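Local coordinates for N-acetylneuraminate lyase (Fusobacterium nucleatum subsp. nucleatum ATCC 25586, PDB 5ZKA), which belongs to the dihydrodipicolinate synthetase family of lyases and aldolases, which folds as a TIM barrel followed by a group of C-terminal helices, at residues 45-50 with 54-59; 223-228 with 270-275; 107-110 with 116-119; 89-94 with 146-151; 257-262 with 298-303. All coordinates share one frame; numbering follows the deposited sequence. Where two conformers were deposited one is given.

Contact 1 (45-50 with 54-59)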
# COMPACT_ATOMS: atom_id res chain seq x y z
N ARG A 45 17.88 8.92 25.68
CA ARG A 45 18.20 10.34 25.60
C ARG A 45 18.35 10.81 24.16
O ARG A 45 17.88 11.89 23.80
CB ARG A 45 19.48 10.64 26.40
CG ARG A 45 19.31 10.54 27.91
CD ARG A 45 19.10 11.91 28.58
NE ARG A 45 17.92 12.62 28.08
CZ ARG A 45 16.67 12.40 28.48
NH1 ARG A 45 16.41 11.48 29.40
NH2 ARG A 45 15.67 13.10 27.96
N TYR A 46 18.99 10.00 23.31
CA TYR A 46 19.13 10.37 21.90
C TYR A 46 17.76 10.53 21.23
O TYR A 46 17.52 11.50 20.51
CB TYR A 46 19.97 9.33 21.17
CG TYR A 46 20.37 9.72 19.76
CD1 TYR A 46 21.42 10.61 19.55
CD2 TYR A 46 19.73 9.18 18.66
CE1 TYR A 46 21.79 10.97 18.26
CE2 TYR A 46 20.10 9.53 17.38
CZ TYR A 46 21.13 10.43 17.18
OH TYR A 46 21.49 10.76 15.90
N ASN A 47 16.85 9.58 21.47
CA ASN A 47 15.52 9.67 20.86
C ASN A 47 14.77 10.92 21.31
O ASN A 47 14.16 11.62 20.50
CB ASN A 47 14.72 8.41 21.18
CG ASN A 47 14.97 7.31 20.20
OD1 ASN A 47 14.48 7.36 19.07
ND2 ASN A 47 15.76 6.32 20.60
N ILE A 48 14.78 11.20 22.61
CA ILE A 48 14.00 12.32 23.12
C ILE A 48 14.65 13.64 22.74
O ILE A 48 13.99 14.58 22.28
CB ILE A 48 13.82 12.20 24.64
CG1 ILE A 48 13.03 10.93 25.00
CG2 ILE A 48 13.14 13.44 25.19
CD1 ILE A 48 13.08 10.61 26.51
N ASP A 49 15.97 13.75 22.95
CA ASP A 49 16.65 15.04 22.83
C ASP A 49 17.07 15.38 21.41
O ASP A 49 17.12 16.56 21.05
CB ASP A 49 17.89 15.08 23.73
CG ASP A 49 17.57 14.86 25.21
OD1 ASP A 49 16.41 15.02 25.62
OD2 ASP A 49 18.52 14.53 25.96
N LYS A 50 17.41 14.38 20.59
CA LYS A 50 17.93 14.66 19.25
C LYS A 50 16.98 14.27 18.13
O LYS A 50 16.83 15.02 17.17
CB LYS A 50 19.27 13.94 19.04
CG LYS A 50 20.37 14.37 20.04
CD LYS A 50 20.61 15.86 20.02
CE LYS A 50 21.55 16.28 21.15
NZ LYS A 50 21.80 17.76 21.20
N ASP A 54 7.86 12.10 19.49
CA ASP A 54 6.72 12.35 20.35
C ASP A 54 6.50 11.25 21.38
O ASP A 54 5.81 11.49 22.38
CB ASP A 54 5.45 12.50 19.49
CG ASP A 54 5.61 13.57 18.42
OD1 ASP A 54 5.83 14.74 18.80
OD2 ASP A 54 5.52 13.25 17.22
N GLY A 55 7.06 10.07 21.17
CA GLY A 55 6.81 8.97 22.09
C GLY A 55 7.83 7.87 21.90
O GLY A 55 8.61 7.87 20.94
N LEU A 56 7.84 6.95 22.87
CA LEU A 56 8.66 5.74 22.79
C LEU A 56 7.74 4.53 22.91
O LEU A 56 6.86 4.50 23.78
CB LEU A 56 9.72 5.71 23.89
CG LEU A 56 10.81 6.78 23.80
CD1 LEU A 56 11.73 6.71 25.02
CD2 LEU A 56 11.61 6.64 22.51
N TYR A 57 7.94 3.56 22.02
CA TYR A 57 7.26 2.27 22.05
C TYR A 57 8.24 1.26 22.63
O TYR A 57 9.21 0.88 21.97
CB TYR A 57 6.82 1.89 20.64
CG TYR A 57 5.91 0.71 20.54
CD1 TYR A 57 4.54 0.84 20.73
CD2 TYR A 57 6.42 -0.54 20.20
CE1 TYR A 57 3.70 -0.26 20.60
CE2 TYR A 57 5.59 -1.63 20.07
CZ TYR A 57 4.23 -1.49 20.27
OH TYR A 57 3.41 -2.58 20.13
N VAL A 58 8.01 0.85 23.88
CA VAL A 58 8.98 0.07 24.64
C VAL A 58 8.54 -1.38 24.65
O VAL A 58 7.38 -1.69 24.93
CB VAL A 58 9.13 0.62 26.07
CG1 VAL A 58 10.23 -0.14 26.80
CG2 VAL A 58 9.44 2.13 26.03
N GLY A 59 9.47 -2.28 24.35
CA GLY A 59 9.20 -3.70 24.40
C GLY A 59 8.65 -4.29 23.13
O GLY A 59 8.06 -5.38 23.17

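Contact 2 (223-228 with 270-275)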
# COMPACT_ATOMS: atom_id res chain seq x y z
N TYR A 223 13.11 5.37 13.30
CA TYR A 223 13.03 6.69 13.90
C TYR A 223 14.08 6.86 15.00
O TYR A 223 14.34 8.00 15.40
CB TYR A 223 11.61 6.93 14.44
CG TYR A 223 10.54 6.67 13.39
CD1 TYR A 223 10.79 6.90 12.03
CD2 TYR A 223 9.30 6.15 13.73
CE1 TYR A 223 9.82 6.65 11.05
CE2 TYR A 223 8.33 5.89 12.76
CZ TYR A 223 8.59 6.14 11.44
OH TYR A 223 7.62 5.88 10.49
N ASN A 224 14.70 5.76 15.46
CA ASN A 224 15.82 5.86 16.38
C ASN A 224 16.96 6.69 15.79
O ASN A 224 17.73 7.31 16.54
CB ASN A 224 16.36 4.46 16.73
CG ASN A 224 15.46 3.69 17.70
OD1 ASN A 224 15.52 3.89 18.91
ND2 ASN A 224 14.62 2.79 17.16
N ILE A 225 17.09 6.71 14.47
CA ILE A 225 18.15 7.47 13.82
C ILE A 225 17.64 8.43 12.76
O ILE A 225 18.38 9.36 12.36
CB ILE A 225 19.20 6.52 13.20
CG1 ILE A 225 18.51 5.55 12.22
CG2 ILE A 225 19.93 5.73 14.28
CD1 ILE A 225 19.49 4.79 11.33
N ASN A 226 16.42 8.26 12.24
CA ASN A 226 15.90 9.10 11.16
C ASN A 226 14.60 9.80 11.56
O ASN A 226 13.77 10.13 10.71
CB ASN A 226 15.70 8.27 9.89
CG ASN A 226 15.45 9.13 8.66
OD1 ASN A 226 16.15 10.12 8.43
ND2 ASN A 226 14.43 8.76 7.88
N GLY A 227 14.43 10.05 12.87
CA GLY A 227 13.19 10.64 13.36
C GLY A 227 12.94 12.06 12.90
O GLY A 227 11.78 12.49 12.85
N ILE A 228 14.00 12.83 12.61
CA ILE A 228 13.82 14.20 12.13
C ILE A 228 13.04 14.20 10.82
O ILE A 228 12.01 14.88 10.69
CB ILE A 228 15.17 14.91 11.98
CG1 ILE A 228 15.85 15.05 13.34
CG2 ILE A 228 15.01 16.30 11.33
CD1 ILE A 228 14.98 15.69 14.39
N GLU A 270 24.64 0.24 14.60
CA GLU A 270 25.94 0.75 14.17
C GLU A 270 25.90 2.26 13.92
O GLU A 270 26.84 2.97 14.26
CB GLU A 270 26.42 0.01 12.92
CG GLU A 270 27.82 0.41 12.44
CD GLU A 270 28.94 0.01 13.42
OE1 GLU A 270 28.69 -0.77 14.37
OE2 GLU A 270 30.08 0.48 13.22
N ILE A 271 24.81 2.75 13.32
CA ILE A 271 24.70 4.19 13.08
C ILE A 271 24.57 4.95 14.40
O ILE A 271 25.11 6.05 14.55
CB ILE A 271 23.51 4.47 12.14
CG1 ILE A 271 23.83 3.91 10.75
CG2 ILE A 271 23.23 5.97 12.06
CD1 ILE A 271 22.72 4.07 9.72
N LEU A 272 23.85 4.38 15.37
CA LEU A 272 23.79 5.00 16.69
C LEU A 272 25.19 5.13 17.27
O LEU A 272 25.54 6.16 17.85
CB LEU A 272 22.88 4.19 17.61
CG LEU A 272 21.37 4.42 17.42
CD1 LEU A 272 20.52 3.36 18.12
CD2 LEU A 272 20.97 5.81 17.91
N LYS A 273 26.03 4.10 17.09
CA LYS A 273 27.39 4.20 17.60
C LYS A 273 28.17 5.30 16.88
O LYS A 273 28.91 6.06 17.51
CB LYS A 273 28.12 2.86 17.49
CG LYS A 273 27.45 1.74 18.28
CD LYS A 273 28.28 0.47 18.29
CE LYS A 273 27.42 -0.72 18.72
NZ LYS A 273 28.14 -2.01 18.52
N LEU A 274 27.98 5.42 15.56
CA LEU A 274 28.59 6.53 14.83
C LEU A 274 28.08 7.88 15.31
O LEU A 274 28.76 8.89 15.12
CB LEU A 274 28.35 6.38 13.33
CG LEU A 274 29.06 5.23 12.60
CD1 LEU A 274 28.47 5.03 11.22
CD2 LEU A 274 30.56 5.48 12.50
N GLU A 275 26.89 7.93 15.90
CA GLU A 275 26.36 9.15 16.49
C GLU A 275 26.73 9.30 17.96
O GLU A 275 26.20 10.18 18.64
CB GLU A 275 24.84 9.21 16.33
CG GLU A 275 24.43 9.51 14.91
CD GLU A 275 24.53 10.99 14.58
OE1 GLU A 275 23.84 11.79 15.24
OE2 GLU A 275 25.30 11.34 13.67

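Contact 3 (107-110 with 116-119)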
# COMPACT_ATOMS: atom_id res chain seq x y z
N LYS A 107 0.39 -5.67 34.38
CA LYS A 107 0.22 -5.13 35.73
C LYS A 107 1.49 -4.43 36.20
O LYS A 107 1.43 -3.36 36.83
CB LYS A 107 -0.16 -6.25 36.70
CG LYS A 107 -1.52 -6.87 36.45
CD LYS A 107 -1.91 -7.82 37.58
CE LYS A 107 -3.27 -8.47 37.33
NZ LYS A 107 -3.48 -9.71 38.13
N TYR A 108 2.65 -5.00 35.88
CA TYR A 108 3.91 -4.45 36.36
C TYR A 108 4.18 -3.08 35.75
O TYR A 108 4.56 -2.14 36.46
CB TYR A 108 5.04 -5.42 36.06
CG TYR A 108 6.40 -4.94 36.51
CD1 TYR A 108 6.81 -5.11 37.82
CD2 TYR A 108 7.27 -4.33 35.61
CE1 TYR A 108 8.05 -4.67 38.23
CE2 TYR A 108 8.51 -3.89 36.02
CZ TYR A 108 8.89 -4.07 37.33
OH TYR A 108 10.13 -3.64 37.73
N VAL A 109 3.98 -2.93 34.44
CA VAL A 109 4.26 -1.63 33.84
C VAL A 109 3.18 -0.62 34.20
O VAL A 109 3.45 0.58 34.30
CB VAL A 109 4.45 -1.74 32.32
CG1 VAL A 109 5.54 -2.75 32.02
CG2 VAL A 109 3.15 -2.13 31.62
N THR A 110 1.95 -1.08 34.42
CA THR A 110 0.92 -0.16 34.90
C THR A 110 1.30 0.42 36.26
O THR A 110 1.16 1.63 36.48
CB THR A 110 -0.43 -0.88 34.95
OG1 THR A 110 -0.78 -1.30 33.62
CG2 THR A 110 -1.52 0.04 35.47
N CYS A 116 -0.37 3.40 28.81
CA CYS A 116 -0.92 2.74 27.64
C CYS A 116 -0.11 1.49 27.38
O CYS A 116 1.13 1.51 27.46
CB CYS A 116 -0.91 3.66 26.41
SG CYS A 116 -1.79 2.95 25.01
N LEU A 117 -0.81 0.40 27.08
CA LEU A 117 -0.23 -0.89 26.74
C LEU A 117 -0.39 -1.15 25.25
O LEU A 117 -1.21 -0.53 24.57
CB LEU A 117 -0.90 -2.04 27.50
CG LEU A 117 -1.00 -1.96 29.03
CD1 LEU A 117 -1.68 -3.23 29.56
CD2 LEU A 117 0.38 -1.81 29.62
N SER A 118 0.40 -2.10 24.76
CA SER A 118 0.21 -2.69 23.45
C SER A 118 0.44 -4.19 23.59
O SER A 118 1.09 -4.64 24.53
CB SER A 118 1.15 -2.08 22.41
OG SER A 118 0.74 -2.38 21.09
N ALA A 119 -0.10 -4.97 22.65
CA ALA A 119 0.11 -6.41 22.73
C ALA A 119 0.01 -7.00 21.33
O ALA A 119 -1.02 -6.84 20.67
CB ALA A 119 -0.90 -7.07 23.67

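Contact 4 (89-94 with 146-151)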
# COMPACT_ATOMS: atom_id res chain seq x y z
N ASN A 89 5.39 10.58 25.23
CA ASN A 89 4.45 9.48 25.43
C ASN A 89 5.20 8.16 25.54
O ASN A 89 6.24 7.96 24.91
CB ASN A 89 3.45 9.38 24.28
CG ASN A 89 2.45 10.52 24.26
OD1 ASN A 89 1.71 10.73 25.22
ND2 ASN A 89 2.42 11.26 23.15
N LEU A 90 4.64 7.24 26.33
CA LEU A 90 5.20 5.90 26.45
C LEU A 90 4.11 4.87 26.24
O LEU A 90 3.05 4.97 26.86
CB LEU A 90 5.84 5.69 27.82
CG LEU A 90 7.05 6.54 28.18
CD1 LEU A 90 7.43 6.24 29.61
CD2 LEU A 90 8.19 6.23 27.26
N ILE A 91 4.39 3.88 25.39
CA ILE A 91 3.55 2.70 25.23
C ILE A 91 4.38 1.48 25.59
O ILE A 91 5.54 1.37 25.16
CB ILE A 91 3.01 2.56 23.79
CG1 ILE A 91 2.16 3.77 23.38
CG2 ILE A 91 2.20 1.24 23.62
CD1 ILE A 91 1.92 3.85 21.85
N ALA A 92 3.81 0.57 26.39
CA ALA A 92 4.51 -0.64 26.79
C ALA A 92 3.89 -1.83 26.07
O ALA A 92 2.71 -2.14 26.29
CB ALA A 92 4.43 -0.83 28.31
N GLN A 93 4.67 -2.48 25.22
CA GLN A 93 4.23 -3.70 24.55
C GLN A 93 4.43 -4.89 25.49
O GLN A 93 5.57 -5.19 25.87
CB GLN A 93 5.01 -3.89 23.25
CG GLN A 93 4.33 -4.80 22.21
CD GLN A 93 4.40 -6.26 22.59
OE1 GLN A 93 3.43 -7.00 22.44
NE2 GLN A 93 5.55 -6.68 23.09
N VAL A 94 3.34 -5.55 25.88
CA VAL A 94 3.40 -6.63 26.86
C VAL A 94 2.88 -7.96 26.31
O VAL A 94 2.80 -8.94 27.05
CB VAL A 94 2.63 -6.26 28.15
CG1 VAL A 94 3.24 -5.01 28.80
CG2 VAL A 94 1.15 -6.06 27.86
N TYR A 146 -5.13 1.15 29.13
CA TYR A 146 -5.52 1.26 27.72
C TYR A 146 -4.67 0.33 26.87
O TYR A 146 -3.56 -0.06 27.24
CB TYR A 146 -5.36 2.69 27.21
CG TYR A 146 -6.25 3.69 27.92
CD1 TYR A 146 -7.63 3.55 27.90
CD2 TYR A 146 -5.70 4.76 28.61
CE1 TYR A 146 -8.44 4.45 28.55
CE2 TYR A 146 -6.51 5.67 29.26
CZ TYR A 146 -7.88 5.51 29.23
OH TYR A 146 -8.69 6.42 29.88
N MET A 147 -5.20 -0.01 25.70
CA MET A 147 -4.60 -1.05 24.87
C MET A 147 -4.56 -0.62 23.42
O MET A 147 -5.56 -0.14 22.88
CB MET A 147 -5.39 -2.37 24.98
CG MET A 147 -4.97 -3.45 23.98
SD MET A 147 -3.29 -4.06 24.25
CE MET A 147 -3.46 -4.83 25.87
N ILE A 148 -3.41 -0.81 22.78
CA ILE A 148 -3.27 -0.65 21.34
C ILE A 148 -3.00 -2.04 20.77
O ILE A 148 -2.05 -2.71 21.18
CB ILE A 148 -2.15 0.35 20.99
CG1 ILE A 148 -2.59 1.77 21.32
CG2 ILE A 148 -1.79 0.29 19.54
CD1 ILE A 148 -1.43 2.72 21.42
N ILE A 149 -3.87 -2.49 19.86
CA ILE A 149 -3.63 -3.74 19.14
C ILE A 149 -2.36 -3.62 18.31
O ILE A 149 -2.21 -2.67 17.54
CB ILE A 149 -4.81 -4.05 18.20
CG1 ILE A 149 -6.14 -3.99 18.93
CG2 ILE A 149 -4.57 -5.35 17.45
CD1 ILE A 149 -7.32 -3.91 17.96
N TYR A 150 -1.46 -4.60 18.44
CA TYR A 150 -0.25 -4.68 17.61
C TYR A 150 -0.49 -5.75 16.55
O TYR A 150 -0.46 -6.94 16.84
CB TYR A 150 0.99 -4.99 18.46
CG TYR A 150 2.32 -5.06 17.69
CD1 TYR A 150 2.42 -4.61 16.37
CD2 TYR A 150 3.45 -5.60 18.28
CE1 TYR A 150 3.63 -4.67 15.67
CE2 TYR A 150 4.66 -5.68 17.59
CZ TYR A 150 4.75 -5.21 16.29
OH TYR A 150 5.95 -5.29 15.61
N SER A 151 -0.72 -5.30 15.31
CA SER A 151 -1.05 -6.19 14.19
C SER A 151 0.14 -6.25 13.25
O SER A 151 0.45 -5.27 12.56
CB SER A 151 -2.29 -5.70 13.45
OG SER A 151 -2.51 -6.52 12.31

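Contact 5 (257-262 with 298-303)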
# COMPACT_ATOMS: atom_id res chain seq x y z
N GLU A 257 16.43 1.64 2.32
CA GLU A 257 16.83 0.57 1.41
C GLU A 257 18.23 0.07 1.74
O GLU A 257 18.49 -1.14 1.73
CB GLU A 257 16.76 1.08 -0.03
CG GLU A 257 17.27 0.11 -1.08
CD GLU A 257 17.40 0.79 -2.43
OE1 GLU A 257 16.39 0.87 -3.15
OE2 GLU A 257 18.51 1.27 -2.77
N GLY A 258 19.14 0.99 2.09
CA GLY A 258 20.47 0.57 2.52
C GLY A 258 20.45 -0.14 3.86
O GLY A 258 21.16 -1.13 4.06
N ILE A 259 19.66 0.37 4.80
CA ILE A 259 19.55 -0.27 6.11
C ILE A 259 19.09 -1.71 5.95
O ILE A 259 19.68 -2.65 6.51
CB ILE A 259 18.60 0.52 7.02
CG1 ILE A 259 19.20 1.87 7.42
CG2 ILE A 259 18.18 -0.31 8.24
CD1 ILE A 259 18.22 2.77 8.15
N LEU A 260 18.04 -1.92 5.15
CA LEU A 260 17.51 -3.26 4.98
C LEU A 260 18.52 -4.21 4.33
O LEU A 260 18.60 -5.38 4.70
CB LEU A 260 16.22 -3.21 4.15
CG LEU A 260 15.00 -2.55 4.80
CD1 LEU A 260 13.87 -2.42 3.76
CD2 LEU A 260 14.53 -3.35 6.01
N SER A 261 19.29 -3.72 3.35
CA SER A 261 20.25 -4.61 2.69
C SER A 261 21.44 -4.94 3.58
O SER A 261 22.11 -5.95 3.36
CB SER A 261 20.74 -3.97 1.38
OG SER A 261 21.61 -2.87 1.64
N ASN A 262 21.69 -4.12 4.59
CA ASN A 262 22.88 -4.23 5.43
C ASN A 262 22.60 -4.93 6.75
O ASN A 262 23.53 -5.10 7.56
CB ASN A 262 23.42 -2.82 5.69
CG ASN A 262 24.88 -2.82 6.04
OD1 ASN A 262 25.70 -3.37 5.31
ND2 ASN A 262 25.23 -2.20 7.18
N LYS A 298 28.86 3.10 7.78
CA LYS A 298 29.57 4.37 7.84
C LYS A 298 29.23 5.24 6.64
O LYS A 298 29.11 6.46 6.76
CB LYS A 298 31.07 4.12 7.94
CG LYS A 298 31.92 5.39 7.97
CD LYS A 298 33.38 5.07 8.22
CE LYS A 298 34.28 6.27 7.90
NZ LYS A 298 35.73 5.99 8.15
N GLU A 299 29.02 4.61 5.47
CA GLU A 299 28.70 5.39 4.28
C GLU A 299 27.27 5.91 4.32
O GLU A 299 27.02 7.05 3.90
CB GLU A 299 28.94 4.55 3.02
CG GLU A 299 30.41 4.33 2.69
CD GLU A 299 31.20 5.63 2.62
OE1 GLU A 299 30.91 6.46 1.73
OE2 GLU A 299 32.12 5.83 3.45
N LEU A 300 26.33 5.09 4.81
CA LEU A 300 24.95 5.55 5.01
C LEU A 300 24.90 6.72 5.98
O LEU A 300 24.18 7.70 5.76
CB LEU A 300 24.08 4.41 5.54
CG LEU A 300 23.80 3.22 4.63
CD1 LEU A 300 23.05 2.12 5.39
CD2 LEU A 300 23.01 3.65 3.40
N HIS A 301 25.65 6.62 7.08
CA HIS A 301 25.70 7.73 8.03
C HIS A 301 26.26 8.99 7.37
O HIS A 301 25.67 10.08 7.47
CB HIS A 301 26.54 7.32 9.24
CG HIS A 301 26.66 8.37 10.29
ND1 HIS A 301 27.81 9.10 10.49
CD2 HIS A 301 25.77 8.83 11.21
CE1 HIS A 301 27.63 9.95 11.48
NE2 HIS A 301 26.40 9.81 11.93
N LYS A 302 27.39 8.87 6.66
CA LYS A 302 27.99 10.03 6.01
C LYS A 302 27.06 10.66 4.97
O LYS A 302 27.02 11.88 4.82
CB LYS A 302 29.33 9.65 5.38
CG LYS A 302 30.50 9.68 6.35
CD LYS A 302 31.65 8.78 5.90
CE LYS A 302 32.11 9.11 4.49
NZ LYS A 302 33.38 8.39 4.15
N LYS A 303 26.29 9.84 4.25
CA LYS A 303 25.47 10.38 3.17
C LYS A 303 24.15 10.95 3.68
O LYS A 303 23.65 11.94 3.13
CB LYS A 303 25.20 9.29 2.12
CG LYS A 303 24.29 9.73 0.98
CD LYS A 303 24.37 8.76 -0.19
CE LYS A 303 23.42 9.16 -1.33
NZ LYS A 303 23.56 10.60 -1.70

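Contact 1 (45-50 with 54-59)
The beta-alpha-beta crossover made of strand 20-24, helix 37-49 and strand 55-58 brings N47 and I48 of its helix against L56 of its second strand. L56 is the hub, because each of its two methyl groups takes a different helix residue. CD2 reaches the aliphatic root of N47, with L56 CD2 lying 3.8 Å from N47 CB and 4.1 Å from N47 CG, and the two side chains run obliquely past one another. CD1 is turned to the end of I48, where I48 CD1 is 4.4 Å from L56 CD1, a looser touch. A chi1 of -66° swings the leucine CG to the side of the backbone N and so carries the forked end toward helix 37-49.

Here, in the TIM barrel, L56 points from strand 55-58 to the helix layer and meets the helix that precedes it in the chain. L56 also rests on L90 of the adjacent strand 89-93, while I48 continues onto A84 of helix 70-84. The amide of N47 is buried but well supplied: OD1 bonds to S23 OG, and ND2 serves both I43 O and N224 OD1. Those bonds tie its polar end to the first strand and to helix 223-237, leaving the CB and CG for L56.

Within the helix, R45 grips D49 side-on. R45 NE meets D49 OD2 at 2.9 Å and R45 NH2 meets D49 OD1 at 3.1 Å, both on the syn side. The oxygens lie nearly in the guanidinium plane, whereas the two nitrogens stand about 30° out of the D49 carboxylate plane. R45 NH1 turns to a further salt bridge with E83.

Contact 2 (223-228 with 270-275)
I225 meets I271 and L272 through its first torsion: its CG1 sits between the backbone N and the carbonyl carbon (chi1 56°), which leaves CG2 beside the N, trans to that carbon. At this setting CG1 is directed to I271 and CG2 to L272. The longer branch carries CD1 to I271, whose own extended branch (chi2 178°) presents its terminal methyl, and I225 CD1 is 3.7 Å from I271 CD1. The same I225 CD1 lies 4.0 Å from I271 CG2, so it is held against both branches of I271, and the two side chains cross at about a right angle. The shorter branch goes to the leucine, with I225 CG2 3.7 Å from L272 CG and 3.8 Å from L272 CD2.

These residues join the N-terminal part of helix 223-237, which follows strand 217-220 of the TIM barrel, to helix 264-274, one of the C-terminal helices that the family adds beyond its barrel. The axes of the short helical segments approach to 10.1 Å, with N-to-C directions 62° apart, and the CA atoms of I225 and L272 are 6.8 Å apart.

Beside this apolar core, L272 CD2 comes to 3.8 Å from N224 O. That carbonyl oxygen is buried by the contact and has no polar partner in the model. The N224 side chain is better served, since ND2 bonds to S221 O and A24 O. I271 packs further on H301 of helix 291-304, and L272 on Y46 of helix 37-49. E275, just past the helix end, bonds to Y46 OH through OE1 and to H301 NE2 through OE2.

Contact 3 (107-110 with 116-119)
Near the end of helix 99-112 the chain turns back into strand 117-120, bringing V109 and T110 over L117 although the CA atoms of T110 and C116 stay 8.0 Å apart. The turn closes the beta-alpha-beta unit of strand 89-93, helix 99-112 and strand 117-120, one of the successive crossovers from which the TIM barrel is built. No hydrogen bond passes between the two segments, so the evidence for contact is the meeting of methyl groups.

L117 does the reaching. Its CG is anti to the carbonyl carbon (chi1 -54°); chi2 of -179° carries CD1 on anti to CA, and the other branch, CD2, turned out of that line, meets the helix. V109 answers with CG2, which its first torsion of -56° places between the backbone N and the carbonyl carbon, and the two side chains run obliquely past each other. T110 comes in at about a right angle to the leucine, with T110 OG1 4.2 Å from L117 CD2. This is proximity rather than bonding, since the hydroxyl is already engaged with G106 O, one turn earlier in the helix, and with N145 ND2.

L117 also touches I139 and T143 of helix 129-143 and M147 of strand 147-150. V109 in turn leans on A92 of strand 89-93 and on the loop residues V94 and Y114. L117 is thus buried among several elements, and the pair is tight: V109 CG2 and L117 CD2 are 3.4 Å apart, inside the usual van der Waals distance for two methyl carbons.

Contact 4 (89-94 with 146-151)
The Y150 ring and the Q93 amide are the flat groups here, and their planes stand 64° apart, so they do not stack. Q93 meets the ring through its aliphatic part: Q93 CG lies 4.1 Å from Y150 CD2 in an oblique approach, and the two side chains cross at about a right angle. A bend at the glutamine's chi2 (-74°) takes CD and its amide off the extended CA-CB-CG line toward its polar partners. Its NE2 bonds to G59 O, and its OE1 is met by the backbone N of both G95 and V120, which hold the buried amide from both ends. Y150 OH bonds to S61 OG.

Farther back along the strands, I91 and I148 touch by their outermost methyls. I91 CD1 is 3.6 Å from I148 CD1, and their side chains also cross at about a right angle.

Strands 89-93 and 147-150 are not neighbours in the parallel TIM-barrel sheet. Strand 117-120 runs between them, and the CA atoms of I91 and I148 are 8.5 Å apart. I91, I148, Q93 and Y150 face the barrel interior and meet across that strand, beside S118, which touches both I91 and Y150, with C116 also on I148. Y57 of strand 55-58 packs on I91, Q93 and Y150, whereas M147 and I149 turn outward to helix 129-143. On its other side, strand 147-150 borders strand 174-176, which leads to the modified residue K178.

Contact 5 (257-262 with 298-303)
L300 lays its forked end over the backbone of G258 and I259. L300 CD1 is 3.8 Å from G258 C and 3.9 Å from I259 N, so it sits against the peptide joining them, while L300 CD2 comes to 4.1 Å from G258 CA. The leucine is directed there by its first torsion (chi1 -67°), which turns CG away from its own carbonyl. Because G258 has no side chain, the methyls can settle directly on the helix backbone, and the CA atoms of G258 and L300 are only 7.1 Å apart. I259 adds a looser flank, with I259 CG1 4.4 Å from L300 CD1.

No hydrogen bond or salt bridge crosses between the segments. On helix 291-304 the exposed K302 and E299 form a salt bridge, K302 NZ to E299 OE2 2.9 Å, along the syn lone pair of the carboxylate. Nearby, the buried N262 has its ND2 bonded to T267 OG1 and Q293 O, linking the C-terminal part of helix 242-262 to helices 264-274 and 291-304.

This is packing within the C-terminal helices appended to the TIM barrel, where helix 242-262 lies against helix 291-304. Helix 264-274 completes the group: I259 touches its L264 and T267, and H301 touches its L274. On another side of helix 242-262, E257 makes a salt bridge to a basic side chain of a neighbouring subunit, and L260 packs on an aromatic one.

Contacts 1, 3 and 4 share the parallel barrel sheet. Contact 3 is nested along the chain inside the loop closed by contact 4, with centres about 7 Å apart, and contact 1 lies earlier in sequence, its centre about 15 Å from that of contact 4. Contacts 2 and 5 come later and alternate along the chain, with centres about 11 Å apart. Contacts 1 and 2 touch, which makes helix 37-49 a bridge from barrel to C-terminal helices. Contacts 3 and 5, about 34 Å apart between centres, lie on opposite sides of the chain's centre. Contacts 1, 3 and 4 thus lie in the barrel, contact 2 joins barrel helix 223-237 to the C-terminal helices, and contact 5 lies within those helices.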